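Side-chain contact in methyltransferase (Bacteroides thetaiotaomicron, PDB 3FQ6), which is probably a methyltransferase of the tetrapyrrole (corrin/porphyrin) methylase family: residues A[21-26]-A[33-38]. Numbering follows the deposited sequence.
With SO4 (sulfate ion), chain C.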
loop_
_atom_site.group_PDB
_atom_site.type_symbol
_atom_site.label_atom_id
_atom_site.label_comp_id
_atom_site.label_asym_id
_atom_site.label_seq_id
_atom_site.Cartn_x
_atom_site.Cartn_y
_atom_site.Cartn_z
ATOM N N CYS A 21 -4.866 -7.880 -7.597
ATOM C CA CYS A 21 -3.635 -7.784 -8.358
ATOM C C CYS A 21 -2.484 -7.655 -7.402
ATOM O O CYS A 21 -2.526 -6.837 -6.497
ATOM C CB CYS A 21 -3.655 -6.543 -9.243
ATOM S SG CYS A 21 -4.935 -6.667 -10.467
ATOM N N PHE A 22 -1.458 -8.456 -7.617
ATOM C CA PHE A 22 -0.203 -8.300 -6.911
ATOM C C PHE A 22 0.837 -7.544 -7.784
ATOM O O PHE A 22 1.307 -8.026 -8.872
ATOM C CB PHE A 22 0.318 -9.667 -6.454
ATOM C CG PHE A 22 1.645 -9.613 -5.760
ATOM C CD1 PHE A 22 1.711 -9.436 -4.399
ATOM C CD2 PHE A 22 2.834 -9.739 -6.482
ATOM C CE1 PHE A 22 2.940 -9.361 -3.755
ATOM C CE2 PHE A 22 4.076 -9.680 -5.857
ATOM C CZ PHE A 22 4.138 -9.495 -4.492
ATOM N N GLU A 23 1.209 -6.373 -7.271
ATOM C CA GLU A 23 2.150 -5.471 -7.937
ATOM C C GLU A 23 3.629 -5.621 -7.518
ATOM O O GLU A 23 4.506 -5.395 -8.343
ATOM C CB GLU A 23 1.690 -4.000 -7.794
ATOM C CG GLU A 23 2.606 -2.985 -8.521
ATOM C CD GLU A 23 2.530 -3.103 -10.048
ATOM O OE1 GLU A 23 3.559 -2.892 -10.757
ATOM O OE2 GLU A 23 1.414 -3.410 -10.531
ATOM N N GLY A 24 3.900 -5.990 -6.262
ATOM C CA GLY A 24 5.260 -5.972 -5.683
ATOM C C GLY A 24 5.786 -4.555 -5.440
ATOM O O GLY A 24 5.042 -3.647 -5.080
ATOM N N PHE A 25 7.091 -4.385 -5.602
ATOM C CA PHE A 25 7.696 -3.057 -5.645
ATOM C C PHE A 25 7.416 -2.352 -6.974
ATOM O O PHE A 25 7.662 -2.892 -8.056
ATOM C CB PHE A 25 9.221 -3.127 -5.439
ATOM C CG PHE A 25 9.643 -3.568 -4.053
ATOM C CD1 PHE A 25 9.714 -2.647 -3.001
ATOM C CD2 PHE A 25 9.985 -4.902 -3.810
ATOM C CE1 PHE A 25 10.117 -3.044 -1.731
ATOM C CE2 PHE A 25 10.407 -5.311 -2.548
ATOM C CZ PHE A 25 10.470 -4.372 -1.504
ATOM N N LEU A 26 6.898 -1.141 -6.888
ATOM C CA LEU A 26 6.904 -0.282 -8.039
ATOM C C LEU A 26 8.361 0.050 -8.418
ATOM O O LEU A 26 9.246 0.140 -7.563
ATOM C CB LEU A 26 6.081 0.960 -7.756
ATOM C CG LEU A 26 4.583 0.633 -7.801
ATOM C CD1 LEU A 26 3.788 1.513 -6.847
ATOM C CD2 LEU A 26 4.045 0.751 -9.252
ATOM N N GLN A 33 5.456 5.641 -13.693
ATOM C CA GLN A 33 4.273 6.452 -13.907
ATOM C C GLN A 33 3.319 5.672 -14.793
ATOM O O GLN A 33 2.101 5.738 -14.596
ATOM C CB GLN A 33 4.665 7.794 -14.553
ATOM C CG GLN A 33 3.509 8.756 -14.735
ATOM C CD GLN A 33 3.836 9.955 -15.601
ATOM O OE1 GLN A 33 4.648 9.888 -16.542
ATOM N NE2 GLN A 33 3.179 11.069 -15.303
ATOM N N THR A 34 3.898 4.943 -15.754
ATOM C CA THR A 34 3.193 3.992 -16.582
ATOM C C THR A 34 2.389 3.008 -15.726
ATOM O O THR A 34 1.204 2.760 -16.007
ATOM C CB THR A 34 4.187 3.232 -17.447
ATOM O OG1 THR A 34 4.673 4.113 -18.456
ATOM C CG2 THR A 34 3.561 2.021 -18.114
ATOM N N ARG A 35 3.033 2.441 -14.700
ATOM C CA ARG A 35 2.365 1.490 -13.811
ATOM C C ARG A 35 1.258 2.245 -13.061
ATOM O O ARG A 35 0.104 1.788 -12.989
ATOM C CB ARG A 35 3.338 0.807 -12.821
ATOM C CG ARG A 35 4.478 -0.059 -13.429
ATOM C CD ARG A 35 4.047 -1.350 -14.078
ATOM N NE ARG A 35 3.002 -1.995 -13.297
ATOM C CZ ARG A 35 1.786 -2.307 -13.758
ATOM N NH1 ARG A 35 1.466 -2.077 -15.030
ATOM N NH2 ARG A 35 0.887 -2.869 -12.951
ATOM N N LEU A 36 1.599 3.422 -12.548
ATOM C CA LEU A 36 0.624 4.199 -11.813
ATOM C C LEU A 36 -0.580 4.555 -12.659
ATOM O O LEU A 36 -1.699 4.493 -12.154
ATOM C CB LEU A 36 1.236 5.462 -11.219
ATOM C CG LEU A 36 2.259 5.272 -10.102
ATOM C CD1 LEU A 36 3.137 6.468 -10.097
ATOM C CD2 LEU A 36 1.595 5.084 -8.767
ATOM N N LYS A 37 -0.372 4.915 -13.924
ATOM C CA LYS A 37 -1.496 5.286 -14.777
ATOM C C LYS A 37 -2.437 4.104 -15.017
ATOM O O LYS A 37 -3.658 4.238 -14.900
ATOM C CB LYS A 37 -1.037 5.921 -16.097
ATOM C CG LYS A 37 -0.462 7.324 -15.923
ATOM C CD LYS A 37 -0.701 8.214 -17.148
ATOM C CE LYS A 37 -0.182 9.626 -16.875
ATOM N NZ LYS A 37 -0.507 10.697 -17.898
ATOM N N ALA A 38 -1.854 2.943 -15.317
ATOM C CA ALA A 38 -2.600 1.697 -15.493
ATOM C C ALA A 38 -3.328 1.292 -14.207
ATOM O O ALA A 38 -4.486 0.824 -14.260
ATOM C CB ALA A 38 -1.662 0.587 -15.952
HETATM S S SO4 C . 7.418 6.359 -17.231
HETATM O O1 SO4 C . 6.871 7.151 -18.318
HETATM O O2 SO4 C . 8.671 5.733 -17.660
HETATM O O3 SO4 C . 7.621 7.179 -16.026
HETATM O O4 SO4 C . 6.453 5.299 -16.957
#
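The carboxylate of E23, on the strand, and the guanidinium of R35, on the helix, reach for each other from opposite directions; the carboxylate meets the edge of the guanidinium, the planes 19° apart. The grip is side-on: R35 NE donates to E23 OE1 at 2.8 Å. R35 NH2 donates to E23 OE2 at 2.5 Å. Both bonds are nearly straight and on the syn sides of the oxygens, in the guanidinium plane but tilted some 20° out of that of the carboxylate, and this two-point salt bridge restrains each flat group from turning. The E23 side chain starts with CG anti to the backbone N (chi1 -178°), then bends at chi2 to present both oxygens; R35 folds at chi2 and chi3, which turns its NE edge to the acid. L26 CD2 packs 3.6 Å from R35 CB, the arginine's aliphatic root. A methionine in place of R35 would probably leave the E23 carboxylate without its charged mate and free to turn. T34 N and T34 OG1 hold a sulfate ion, probably from the crystallisation liquor, through its O4, with G31 N a further donor. The salt bridge ties edge strand 20-24 to helix 32-39 in a beta-alpha-beta crossover completed by parallel strand 45-50.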